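Side-chain contacts in YlmD (Geobacillus stearothermophilus, PDB 6T1B), which cleaves adenosine, inosine and S-methyl-5'-thioadenosine with phosphate to give the free base and a ribose 1-phosphate, and also deaminates adenosine, with a catalytic zinc ion: residues D51-T54 with D55-N59; A154-M157 with V158-Q162; E209-P212 with G213-A216; A222-L225 with Q226-A230; S245-E248 with A249-F252. All coordinates share one frame; numbering follows the deposited sequence. Where two conformers were deposited one is given.

Interaction 1: D51-T54 with D55-N59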
loop_
_atom_site.group_PDB
_atom_site.type_symbol
_atom_site.label_atom_id
_atom_site.label_comp_id
_atom_site.label_asym_id
_atom_site.label_seq_id
_atom_site.Cartn_x
_atom_site.Cartn_y
_atom_site.Cartn_z
ATOM N N ASP A 51 2.694 -17.253 10.397
ATOM C CA ASP A 51 3.975 -17.784 9.966
ATOM C C ASP A 51 4.976 -17.794 11.126
ATOM O O ASP A 51 4.782 -17.176 12.177
ATOM C CB ASP A 51 4.476 -16.941 8.785
ATOM C CG ASP A 51 5.603 -17.574 7.989
ATOM O OD1 ASP A 51 5.956 -18.753 8.188
ATOM O OD2 ASP A 51 6.127 -16.838 7.129
ATOM N N ASP A 52 6.070 -18.486 10.893
ATOM C CA ASP A 52 7.168 -18.524 11.845
ATOM C C ASP A 52 7.837 -17.157 11.917
ATOM O O ASP A 52 8.320 -16.635 10.900
ATOM C CB ASP A 52 8.183 -19.563 11.392
ATOM C CG ASP A 52 9.313 -19.693 12.339
ATOM O OD1 ASP A 52 9.122 -20.361 13.374
ATOM O OD2 ASP A 52 10.382 -19.091 12.070
ATOM N N ARG A 53 7.865 -16.579 13.115
ATOM C CA ARG A 53 8.381 -15.231 13.283
ATOM C C ARG A 53 9.841 -15.123 12.870
ATOM O O ARG A 53 10.256 -14.105 12.304
ATOM C CB ARG A 53 8.197 -14.780 14.735
ATOM C CG ARG A 53 8.747 -13.423 15.021
ATOM C CD ARG A 53 8.585 -13.054 16.496
ATOM N NE ARG A 53 9.191 -11.755 16.764
ATOM C CZ ARG A 53 10.490 -11.564 16.972
ATOM N NH1 ARG A 53 10.946 -10.342 17.196
ATOM N NH2 ARG A 53 11.335 -12.589 16.957
ATOM N N THR A 54 10.651 -16.126 13.191
ATOM C CA THR A 54 12.051 -16.072 12.787
ATOM C C THR A 54 12.173 -15.971 11.273
ATOM O O THR A 54 12.956 -15.167 10.750
ATOM C CB THR A 54 12.797 -17.280 13.336
ATOM O OG1 THR A 54 12.791 -17.199 14.771
ATOM C CG2 THR A 54 14.233 -17.297 12.831
ATOM N N ASP A 55 11.398 -16.766 10.542
ATOM C CA ASP A 55 11.448 -16.686 9.083
ATOM C C ASP A 55 11.047 -15.293 8.615
ATOM O O ASP A 55 11.695 -14.707 7.741
ATOM C CB ASP A 55 10.573 -17.754 8.431
ATOM C CG ASP A 55 11.099 -19.183 8.632
ATOM O OD1 ASP A 55 10.264 -20.107 8.476
ATOM O OD2 ASP A 55 12.299 -19.389 8.924
ATOM N N VAL A 56 9.940 -14.762 9.156
ATOM C CA VAL A 56 9.454 -13.451 8.718
ATOM C C VAL A 56 10.488 -12.359 9.002
ATOM O O VAL A 56 10.769 -11.508 8.143
ATOM C CB VAL A 56 8.087 -13.123 9.348
ATOM C CG1 VAL A 56 7.656 -11.735 8.933
ATOM C CG2 VAL A 56 7.044 -14.129 8.944
ATOM N N VAL A 57 11.065 -12.353 10.203
ATOM C CA VAL A 57 12.086 -11.348 10.505
ATOM C C VAL A 57 13.268 -11.490 9.555
ATOM O O VAL A 57 13.820 -10.490 9.076
ATOM C CB VAL A 57 12.485 -11.368 11.987
ATOM C CG1 VAL A 57 13.674 -10.451 12.248
ATOM C CG2 VAL A 57 11.295 -10.934 12.819
ATOM N N ASN A 58 13.667 -12.726 9.240
ATOM C CA ASN A 58 14.778 -12.907 8.301
ATOM C C ASN A 58 14.404 -12.415 6.901
ATOM O O ASN A 58 15.253 -11.848 6.193
ATOM C CB ASN A 58 15.243 -14.362 8.287
ATOM C CG ASN A 58 16.105 -14.684 9.481
ATOM O OD1 ASN A 58 16.787 -13.807 10.020
ATOM N ND2 ASN A 58 16.108 -15.950 9.889
ATOM N N ASN A 59 13.148 -12.598 6.495
ATOM C CA ASN A 59 12.674 -12.058 5.223
ATOM C C ASN A 59 12.767 -10.539 5.216
ATOM O O ASN A 59 13.220 -9.934 4.231
ATOM C CB ASN A 59 11.229 -12.481 4.952
ATOM C CG ASN A 59 11.097 -13.970 4.763
ATOM O OD1 ASN A 59 12.051 -14.639 4.365
ATOM N ND2 ASN A 59 9.904 -14.496 5.007
HETATM O O HOH W 1 7.748 -20.525 7.311
HETATM O O HOH W 2 15.031 -13.774 12.631
#
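With chi1 of Asp52 at -178°, CG swings anti to the backbone N and beside the carbonyl carbon, while chi1 of Asp55 at -68° folds its carboxylate back beside its own N; the two side chains therefore meet at about a right angle. Asp52 OD2 accepts from Asp55 N at 3.0 Å, with an N-H...O angle of 153°, the donor reaching the anti side of the oxygen and somewhat out of the carboxylate plane. This makes Asp52 the N-cap of helix 53-67, in the conformer described, one of two modelled. Main-chain i to i+4 bonding follows at once, from Val56 N to Asp52 O at 3.0 Å. In that same conformer the cap brings acids together, Asp52 OD2 lying 3.7 Å from Asp55 OD2; a salt bridge from Lys37 to Asp55 probably offsets the like charges. A water bridges Asp51 OD1 at 2.7 Å and Asp55 OD1 at 2.8 Å, donating to both. On the buried flank Val56 CG2 packs 3.4 Å from Asp51 OD2, an oxygen held by hydrogen bonds with Ser36 and Asn44; Val56 touches the inosine-binding Leu47 as well. One turn on, Val57 CG2 stands 4.2 Å from Arg53 CG and over the centre of one guanidinium face.

Interaction 2: A154-M157 with V158-Q162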
loop_
_atom_site.group_PDB
_atom_site.type_symbol
_atom_site.label_atom_id
_atom_site.label_comp_id
_atom_site.label_asym_id
_atom_site.label_seq_id
_atom_site.Cartn_x
_atom_site.Cartn_y
_atom_site.Cartn_z
ATOM N N ALA A 154 -7.726 7.465 1.305
ATOM C CA ALA A 154 -6.896 8.151 0.320
ATOM C C ALA A 154 -7.054 9.663 0.435
ATOM O O ALA A 154 -6.068 10.409 0.458
ATOM C CB ALA A 154 -7.270 7.683 -1.082
ATOM N N GLY A 155 -8.294 10.144 0.486
ATOM C CA GLY A 155 -8.514 11.569 0.634
ATOM C C GLY A 155 -8.110 12.092 1.999
ATOM O O GLY A 155 -7.778 13.275 2.143
ATOM N N HIS A 156 -8.162 11.240 3.023
ATOM C CA HIS A 156 -7.724 11.642 4.357
ATOM C C HIS A 156 -6.236 11.978 4.356
ATOM O O HIS A 156 -5.826 12.963 4.982
ATOM C CB HIS A 156 -8.055 10.522 5.347
ATOM C CG HIS A 156 -7.837 10.873 6.787
ATOM N ND1 HIS A 156 -8.160 12.100 7.325
ATOM C CD2 HIS A 156 -7.375 10.127 7.818
ATOM C CE1 HIS A 156 -7.872 12.103 8.616
ATOM N NE2 HIS A 156 -7.386 10.921 8.939
ATOM N N MET A 157 -5.422 11.211 3.625
ATOM C CA MET A 157 -3.999 11.548 3.543
ATOM C C MET A 157 -3.832 12.942 2.942
ATOM O O MET A 157 -3.083 13.789 3.462
ATOM C CB MET A 157 -3.271 10.528 2.663
ATOM C CG MET A 157 -1.757 10.717 2.627
ATOM S SD MET A 157 -0.879 10.200 4.115
ATOM C CE MET A 157 -0.979 8.399 3.957
ATOM N N VAL A 158 -4.542 13.205 1.846
ATOM C CA VAL A 158 -4.454 14.500 1.180
ATOM C C VAL A 158 -4.882 15.605 2.132
ATOM O O VAL A 158 -4.220 16.648 2.246
ATOM C CB VAL A 158 -5.303 14.496 -0.103
ATOM C CG1 VAL A 158 -5.280 15.869 -0.752
ATOM C CG2 VAL A 158 -4.783 13.472 -1.054
ATOM N N TRP A 159 -6.004 15.398 2.835
ATOM C CA TRP A 159 -6.498 16.393 3.779
ATOM C C TRP A 159 -5.480 16.684 4.874
ATOM O O TRP A 159 -5.306 17.844 5.276
ATOM C CB TRP A 159 -7.816 15.914 4.395
ATOM C CG TRP A 159 -8.451 16.888 5.330
ATOM C CD1 TRP A 159 -9.217 17.958 4.987
ATOM C CD2 TRP A 159 -8.391 16.873 6.762
ATOM N NE1 TRP A 159 -9.636 18.616 6.117
ATOM C CE2 TRP A 159 -9.146 17.970 7.221
ATOM C CE3 TRP A 159 -7.773 16.043 7.699
ATOM C CZ2 TRP A 159 -9.296 18.262 8.575
ATOM C CZ3 TRP A 159 -7.926 16.333 9.049
ATOM C CH2 TRP A 159 -8.682 17.435 9.472
ATOM N N LEU A 160 -4.827 15.647 5.394
ATOM C CA LEU A 160 -3.831 15.868 6.440
ATOM C C LEU A 160 -2.640 16.642 5.896
ATOM O O LEU A 160 -2.131 17.550 6.561
ATOM C CB LEU A 160 -3.361 14.546 7.036
ATOM C CG LEU A 160 -4.392 13.797 7.881
ATOM C CD1 LEU A 160 -3.907 12.388 8.226
ATOM C CD2 LEU A 160 -4.703 14.559 9.140
ATOM N N TRP A 161 -2.192 16.319 4.682
ATOM C CA TRP A 161 -1.060 17.049 4.124
ATOM C C TRP A 161 -1.417 18.514 3.907
ATOM O O TRP A 161 -0.588 19.405 4.130
ATOM C CB TRP A 161 -0.566 16.387 2.847
ATOM C CG TRP A 161 0.171 15.107 3.095
ATOM C CD1 TRP A 161 0.136 14.333 4.224
ATOM C CD2 TRP A 161 1.064 14.432 2.189
ATOM N NE1 TRP A 161 0.941 13.229 4.068
ATOM C CE2 TRP A 161 1.540 13.287 2.833
ATOM C CE3 TRP A 161 1.537 14.727 0.909
ATOM C CZ2 TRP A 161 2.426 12.411 2.225
ATOM C CZ3 TRP A 161 2.410 13.856 0.314
ATOM C CH2 TRP A 161 2.846 12.714 0.964
ATOM N N GLN A 162 -2.669 18.795 3.511
ATOM C CA GLN A 162 -3.077 20.173 3.273
ATOM C C GLN A 162 -3.234 20.923 4.580
ATOM O O GLN A 162 -2.710 22.029 4.739
ATOM C CB GLN A 162 -4.376 20.191 2.476
ATOM C CG GLN A 162 -4.753 21.594 2.020
ATOM C CD GLN A 162 -5.774 21.593 0.902
ATOM O OE1 GLN A 162 -6.329 20.549 0.551
ATOM N NE2 GLN A 162 -6.028 22.769 0.332
#
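Met157 and His156 each reach one turn along helix 153-163 to a side chain four residues on. Met157 CG, anti to the backbone N (chi1 -174°), lies over one face of the Trp161 indole, 4.3 Å from the centroid of its five-membered ring. The bend at chi2 (74°) then turns the sulfur toward the ring, obliquely, with SD 3.5 Å from Trp161 NE1, a Met-aromatic contact rather than a stack. On the neighbouring flank Leu160 CD1 sits over the His156 imidazole, 4.0 Å from its centroid and 17° off the ring normal, a CH-pi contact displaced toward the rim. Trp159 meets the same imidazole rim to rim, with ND1 of His156 4.0 Å from CE3 of Trp159 and neither ring over the other. With an alanine at His156 the imidazole is gone, and Leu160 CD1 would probably lose the surface it packs on, Trp159 CE3 a neighbour. Ile85 touches Met157, His156 and Leu160, while Tyr111 meets Trp161 edge-to-face, so the helix packs against strand 85-87 and its sheet. Apart from backbone bonds such as Trp161 N to Met157 O at 2.9 Å, the contacts are CH-pi, Met-aromatic and dispersion in kind, which suggests that fit and ring orientation matter more than charge.

Interaction 3: E209-P212 with G213-A216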
loop_
_atom_site.group_PDB
_atom_site.type_symbol
_atom_site.label_atom_id
_atom_site.label_comp_id
_atom_site.label_asym_id
_atom_site.label_seq_id
_atom_site.Cartn_x
_atom_site.Cartn_y
_atom_site.Cartn_z
ATOM N N GLU A 209 -21.848 -4.554 -12.594
ATOM C CA GLU A 209 -22.688 -5.643 -12.101
ATOM C C GLU A 209 -22.611 -6.795 -13.090
ATOM O O GLU A 209 -23.134 -6.697 -14.203
ATOM C CB GLU A 209 -24.132 -5.185 -11.943
ATOM C CG GLU A 209 -24.946 -6.111 -11.062
ATOM C CD GLU A 209 -26.402 -5.712 -10.989
ATOM O OE1 GLU A 209 -26.834 -4.882 -11.820
ATOM O OE2 GLU A 209 -27.115 -6.230 -10.103
ATOM N N THR A 210 -21.970 -7.896 -12.690
ATOM C CA THR A 210 -21.747 -8.997 -13.617
ATOM C C THR A 210 -22.843 -10.042 -13.562
ATOM O O THR A 210 -23.006 -10.808 -14.511
ATOM C CB THR A 210 -20.416 -9.663 -13.293
ATOM O OG1 THR A 210 -20.366 -9.952 -11.889
ATOM C CG2 THR A 210 -19.264 -8.740 -13.640
ATOM N N SER A 211 -23.549 -10.125 -12.444
ATOM C CA SER A 211 -24.770 -10.886 -12.302
ATOM C C SER A 211 -25.572 -10.209 -11.206
ATOM O O SER A 211 -25.033 -9.361 -10.495
ATOM C CB SER A 211 -24.498 -12.358 -11.967
ATOM O OG SER A 211 -23.907 -12.492 -10.694
ATOM N N PRO A 212 -26.844 -10.495 -11.093
ATOM C CA PRO A 212 -27.660 -9.749 -10.126
ATOM C C PRO A 212 -27.050 -9.743 -8.735
ATOM O O PRO A 212 -26.791 -10.797 -8.149
ATOM C CB PRO A 212 -29.010 -10.474 -10.169
ATOM C CG PRO A 212 -29.063 -11.058 -11.555
ATOM C CD PRO A 212 -27.635 -11.502 -11.824
ATOM N N GLY A 213 -26.786 -8.545 -8.214
ATOM C CA GLY A 213 -26.264 -8.390 -6.872
ATOM C C GLY A 213 -24.791 -8.671 -6.711
ATOM O O GLY A 213 -24.296 -8.666 -5.581
ATOM N N GLN A 214 -24.071 -8.912 -7.806
ATOM C CA GLN A 214 -22.645 -9.196 -7.777
ATOM C C GLN A 214 -21.920 -8.193 -8.663
ATOM O O GLN A 214 -22.326 -7.992 -9.822
ATOM C CB GLN A 214 -22.375 -10.609 -8.293
ATOM C CG GLN A 214 -22.934 -11.690 -7.390
ATOM C CD GLN A 214 -22.165 -11.783 -6.090
ATOM O OE1 GLN A 214 -22.608 -11.287 -5.049
ATOM N NE2 GLN A 214 -21.000 -12.408 -6.142
ATOM N N TYR A 215 -20.862 -7.588 -8.121
ATOM C CA TYR A 215 -20.160 -6.502 -8.788
ATOM C C TYR A 215 -18.676 -6.790 -8.868
ATOM O O TYR A 215 -18.038 -7.091 -7.853
ATOM C CB TYR A 215 -20.375 -5.191 -8.033
ATOM C CG TYR A 215 -21.824 -4.864 -7.858
ATOM C CD1 TYR A 215 -22.527 -5.333 -6.756
ATOM C CD2 TYR A 215 -22.510 -4.112 -8.799
ATOM C CE1 TYR A 215 -23.861 -5.052 -6.589
ATOM C CE2 TYR A 215 -23.847 -3.823 -8.639
ATOM C CZ TYR A 215 -24.516 -4.299 -7.533
ATOM O OH TYR A 215 -25.854 -4.019 -7.375
ATOM N N ALA A 216 -18.140 -6.707 -10.087
ATOM C CA ALA A 216 -16.700 -6.683 -10.273
ATOM C C ALA A 216 -16.180 -5.308 -9.882
ATOM O O ALA A 216 -16.539 -4.307 -10.528
ATOM C CB ALA A 216 -16.376 -6.971 -11.733
#
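Glu209 and the buried Tyr215 form the close-packed side of this hairpin end. Glu209 CG lies 3.5 Å from Tyr215 CE2, and the extended acid runs beside the phenol with carboxylate and ring planes only 9° apart. Its OE2 then uses the anti lone pair to accept from Gly213 N at 3.0 Å, an almost straight bond at 171°, so the side chain braces the turn of its own hairpin. The phenol is fixed beyond this pair: Tyr215 OH bonds Asp189, and its ring meets that of Trp207. The turn is a type II beta turn, with Pro212 and Gly213 at its corners and Gln214 N bonded to Ser211 O at 2.9 Å; the positive phi of Gly213 (78°), where a CB would run into Pro212 O, suits a residue without a side chain. Thr210 and Ser211 both face Gln214, a classic beta bulge in which Thr210 N gives its hydrogen to Gln214 O at 2.9 Å. The face that carries Ser211 and Gln214 has fewer side-chain contacts: Ser211 OG meets CB of Gln214 at 3.4 Å, and CG beside it. Separately, Thr210 CG2 reaches Ala216 CB at 3.9 Å. Thr210 and Pro212 are solvent-exposed.

Interaction 4: A222-L225 with Q226-A230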
loop_
_atom_site.group_PDB
_atom_site.type_symbol
_atom_site.label_atom_id
_atom_site.label_comp_id
_atom_site.label_asym_id
_atom_site.label_seq_id
_atom_site.Cartn_x
_atom_site.Cartn_y
_atom_site.Cartn_z
ATOM N N ALA A 222 -11.430 3.207 -7.728
ATOM C CA ALA A 222 -12.170 3.878 -6.667
ATOM C C ALA A 222 -11.263 4.854 -5.919
ATOM O O ALA A 222 -11.661 5.988 -5.623
ATOM C CB ALA A 222 -12.757 2.858 -5.701
ATOM N N ASN A 223 -10.049 4.425 -5.618
ATOM C CA ASN A 223 -9.112 5.290 -4.905
ATOM C C ASN A 223 -8.621 6.421 -5.794
ATOM O O ASN A 223 -8.515 7.562 -5.341
ATOM C CB ASN A 223 -7.987 4.445 -4.338
ATOM C CG ASN A 223 -8.389 3.817 -3.042
ATOM O OD1 ASN A 223 -8.433 4.496 -2.020
ATOM N ND2 ASN A 223 -8.789 2.552 -3.082
ATOM N N ARG A 224 -8.405 6.152 -7.088
ATOM C CA ARG A 224 -8.041 7.224 -8.002
ATOM C C ARG A 224 -9.119 8.297 -8.026
ATOM O O ARG A 224 -8.821 9.498 -7.972
ATOM C CB ARG A 224 -7.810 6.667 -9.407
ATOM C CG ARG A 224 -7.505 7.722 -10.449
ATOM C CD ARG A 224 -7.185 7.104 -11.809
ATOM N NE ARG A 224 -7.212 8.143 -12.820
ATOM C CZ ARG A 224 -8.306 8.522 -13.465
ATOM N NH1 ARG A 224 -9.475 7.941 -13.229
ATOM N NH2 ARG A 224 -8.240 9.507 -14.352
ATOM N N LEU A 225 -10.389 7.893 -8.140
ATOM C CA LEU A 225 -11.474 8.867 -8.208
ATOM C C LEU A 225 -11.541 9.695 -6.934
ATOM O O LEU A 225 -11.784 10.906 -6.979
ATOM C CB LEU A 225 -12.798 8.145 -8.467
ATOM C CG LEU A 225 -12.933 7.489 -9.842
ATOM C CD1 LEU A 225 -14.153 6.568 -9.860
ATOM C CD2 LEU A 225 -13.048 8.515 -10.926
ATOM N N GLN A 226 -11.307 9.059 -5.781
ATOM C CA GLN A 226 -11.284 9.806 -4.529
ATOM C C GLN A 226 -10.142 10.816 -4.514
ATOM O O GLN A 226 -10.318 11.943 -4.053
ATOM C CB GLN A 226 -11.162 8.874 -3.331
ATOM C CG GLN A 226 -12.455 8.149 -2.994
ATOM C CD GLN A 226 -12.325 7.287 -1.747
ATOM O OE1 GLN A 226 -11.359 7.393 -1.005
ATOM N NE2 GLN A 226 -13.326 6.450 -1.503
ATOM N N LEU A 227 -8.952 10.403 -4.974
ATOM C CA LEU A 227 -7.809 11.311 -4.978
ATOM C C LEU A 227 -8.058 12.501 -5.882
ATOM O O LEU A 227 -7.704 13.634 -5.537
ATOM C CB LEU A 227 -6.550 10.580 -5.426
ATOM C CG LEU A 227 -6.053 9.567 -4.409
ATOM C CD1 LEU A 227 -5.117 8.567 -5.069
ATOM C CD2 LEU A 227 -5.333 10.229 -3.250
ATOM N N LEU A 228 -8.639 12.256 -7.057
ATOM C CA LEU A 228 -9.002 13.349 -7.947
ATOM C C LEU A 228 -9.949 14.308 -7.248
ATOM O O LEU A 228 -9.768 15.525 -7.298
ATOM C CB LEU A 228 -9.643 12.783 -9.213
ATOM C CG LEU A 228 -8.693 12.053 -10.146
ATOM C CD1 LEU A 228 -9.457 11.165 -11.132
ATOM C CD2 LEU A 228 -7.813 13.058 -10.881
ATOM N N ALA A 229 -10.957 13.766 -6.561
ATOM C CA ALA A 229 -11.922 14.619 -5.869
ATOM C C ALA A 229 -11.273 15.416 -4.748
ATOM O O ALA A 229 -11.714 16.531 -4.444
ATOM C CB ALA A 229 -13.059 13.762 -5.306
ATOM N N ALA A 230 -10.220 14.874 -4.128
ATOM C CA ALA A 230 -9.499 15.587 -3.077
ATOM C C ALA A 230 -8.524 16.627 -3.617
ATOM O O ALA A 230 -7.919 17.359 -2.827
ATOM C CB ALA A 230 -8.746 14.586 -2.193
HETATM O O HOH W 3 -9.636 5.610 0.141
#
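Ala222 O, Asn223 O, Arg224 O and Leu225 O each accept the N-H four residues ahead, at 3.1 Å from Gln226 N, 2.9 Å from Leu227 N, 2.9 Å from Leu228 N and 3.0 Å from Ala229 N, the unbroken alpha-helical pattern of the last turns of helix 219-229. Outside this backbone frame the clearest side-chain meeting is Arg224 with Leu228. Arg224 stands out from the helix, extended from CG to NE with CG anti to the backbone N (chi1 177°), and turns one guanidinium face to Leu228, whose CD1 comes over its centre, 3.7 Å from CZ of Arg224. The methyl takes the face while the N-H groups act at the rim: NH1 forms a salt bridge with Glu221 and NH2 bonds Asn234. A different flank is polar and buried. Asn223 OD1 and Gln226 OE1 each receive a hydrogen from one water, which lies 2.7 Å from either oxygen. The amide nitrogens are spent elsewhere, ND2 on Leu219 O and Thr149 OG1, NE2 on Thr149 O, which fixes which way each amide is turned. Between these flanks Leu227 CG lies 3.3 Å from Asn223 O and its side chain packs on Ile237 and Phe131. The water gives one hydrogen to each of two buried amide oxygens and so satisfies both, and the arginine charge is probably balanced by Glu221 at its rim, while Leu228 takes one face.

Interaction 5: S245-E248 with A249-F252; sequences SCEE and ALFF
Glu247 O is gripped by two successive amides, Leu250 N at 3.0 Å and Phe251 N at 3.1 Å. Phe251 N lies nearly along the C=O axis, though its N-H is bent away from the line, whereas Leu250 N lies above the carbonyl plane, 52° out of it. These two bonds close the bend after Glu247. Just before it, Glu247 is the centre of an inverse gamma turn, its phi and psi at -90° and 69°, with a weak bond from Glu248 N to Cys246 O at 3.0 Å. The Glu247 side chain and the Phe251 ring lie side by side and point the same way: CB of Glu247 is 3.9 Å from Phe251 CD1, and its OE1 is 3.8 Å from Phe251 CE1 and 3.8 Å from Leu250 CD1. That oxygen finds its strong partner in Arg242, outside the turn. Leu250 CB sits over the centre of one ring face of Phe251, and the ring also touches Met264 on strand 264-269. An alanine in place of Phe251 would probably open a gap beside the Glu247 CB and leave Leu250 without the ring beneath it. Cys246, just before, binds the second, probably structural zinc with Cys183, Cys184 and Cys243. A carbonyl that accepts two N-H groups, one residue past a metal ligand, is consistent with the backbone itself setting the direction of the chain leaving the site, with the Phe251 ring beside it.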
loop_
_atom_site.group_PDB
_atom_site.type_symbol
_atom_site.label_atom_id
_atom_site.label_comp_id
_atom_site.label_asym_id
_atom_site.label_seq_id
_atom_site.Cartn_x
_atom_site.Cartn_y
_atom_site.Cartn_z
ATOM N N SER A 245 -4.057 -11.159 -7.737
ATOM C CA SER A 245 -4.642 -12.473 -7.934
ATOM C C SER A 245 -4.167 -13.093 -9.242
ATOM O O SER A 245 -3.854 -14.284 -9.260
ATOM C CB SER A 245 -6.174 -12.431 -7.856
ATOM O OG SER A 245 -6.747 -13.645 -8.329
ATOM N N CYS A 246 -4.093 -12.319 -10.320
ATOM C CA CYS A 246 -3.756 -12.863 -11.624
ATOM C C CYS A 246 -2.301 -13.289 -11.719
ATOM O O CYS A 246 -1.988 -14.305 -12.331
ATOM C CB CYS A 246 -4.008 -11.801 -12.694
ATOM S SG CYS A 246 -5.762 -11.614 -13.173
ATOM N N GLU A 247 -1.399 -12.472 -11.168
ATOM C CA GLU A 247 0.044 -12.682 -11.314
ATOM C C GLU A 247 0.529 -13.568 -10.173
ATOM O O GLU A 247 1.270 -13.152 -9.283
ATOM C CB GLU A 247 0.751 -11.332 -11.411
ATOM C CG GLU A 247 0.293 -10.563 -12.660
ATOM C CD GLU A 247 0.900 -9.172 -12.884
ATOM O OE1 GLU A 247 2.043 -8.880 -12.458
ATOM O OE2 GLU A 247 0.213 -8.352 -13.541
ATOM N N GLU A 248 0.085 -14.834 -10.238
ATOM C CA GLU A 248 0.353 -15.792 -9.176
ATOM C C GLU A 248 1.829 -16.106 -9.017
ATOM O O GLU A 248 2.243 -16.580 -7.953
ATOM C CB GLU A 248 -0.411 -17.091 -9.371
ATOM C CG GLU A 248 -0.057 -18.136 -8.315
ATOM C CD GLU A 248 -1.023 -19.304 -8.273
ATOM O OE1 GLU A 248 -1.617 -19.613 -9.327
ATOM O OE2 GLU A 248 -1.185 -19.910 -7.181
ATOM N N ALA A 249 2.632 -15.894 -10.059
ATOM C CA ALA A 249 4.057 -16.173 -9.929
ATOM C C ALA A 249 4.812 -15.034 -9.268
ATOM O O ALA A 249 6.007 -15.194 -8.974
ATOM C CB ALA A 249 4.681 -16.429 -11.303
ATOM N N LEU A 250 4.159 -13.902 -9.034
ATOM C CA LEU A 250 4.811 -12.804 -8.351
ATOM C C LEU A 250 4.247 -12.565 -6.966
ATOM O O LEU A 250 4.986 -12.122 -6.092
ATOM C CB LEU A 250 4.663 -11.486 -9.121
ATOM C CG LEU A 250 5.558 -11.244 -10.327
ATOM C CD1 LEU A 250 5.303 -9.840 -10.865
ATOM C CD2 LEU A 250 7.009 -11.441 -9.956
ATOM N N PHE A 251 2.942 -12.815 -6.740
ATOM C CA PHE A 251 2.260 -12.269 -5.585
ATOM C C PHE A 251 1.466 -13.260 -4.753
ATOM O O PHE A 251 0.857 -14.194 -5.293
ATOM C CB PHE A 251 1.283 -11.166 -5.988
ATOM C CG PHE A 251 1.923 -10.026 -6.730
ATOM C CD1 PHE A 251 1.507 -9.701 -8.006
ATOM C CD2 PHE A 251 2.900 -9.256 -6.137
ATOM C CE1 PHE A 251 2.061 -8.623 -8.694
ATOM C CE2 PHE A 251 3.462 -8.185 -6.804
ATOM C CZ PHE A 251 3.031 -7.880 -8.096
ATOM N N PHE A 252 1.503 -13.055 -3.428
ATOM C CA PHE A 252 0.506 -13.615 -2.540
ATOM C C PHE A 252 -0.824 -12.928 -2.831
ATOM O O PHE A 252 -0.870 -11.741 -3.144
ATOM C CB PHE A 252 0.845 -13.335 -1.081
ATOM C CG PHE A 252 2.199 -13.836 -0.652
ATOM C CD1 PHE A 252 3.198 -12.923 -0.268
ATOM C CD2 PHE A 252 2.494 -15.186 -0.595
ATOM C CE1 PHE A 252 4.454 -13.388 0.134
ATOM C CE2 PHE A 252 3.735 -15.629 -0.200
ATOM C CZ PHE A 252 4.704 -14.714 0.190
#

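How the interactions relate
From the N terminus, interaction 1 caps the start of helix 53-67 near the inosine pocket, interaction 2 lies within helix 153-163, interaction 3 turns the hairpin of strands 207-211 and 214-217, interaction 4 runs along helix 219-229, and interaction 5 bends the loop after strand 237-239. Each joins adjacent segments, so none closes a long loop; they come in series and neither nest nor cross. Interactions 2 and 4, centres about 11 Å apart, are the one pair that touches: Ala154 CB meets Asn223 OD1 at 3.5 Å, packing the two helices together. Interaction 3 leads almost directly into helix 219-229, whereas interactions 1 and 5 approach to about 7 Å between nearest atoms.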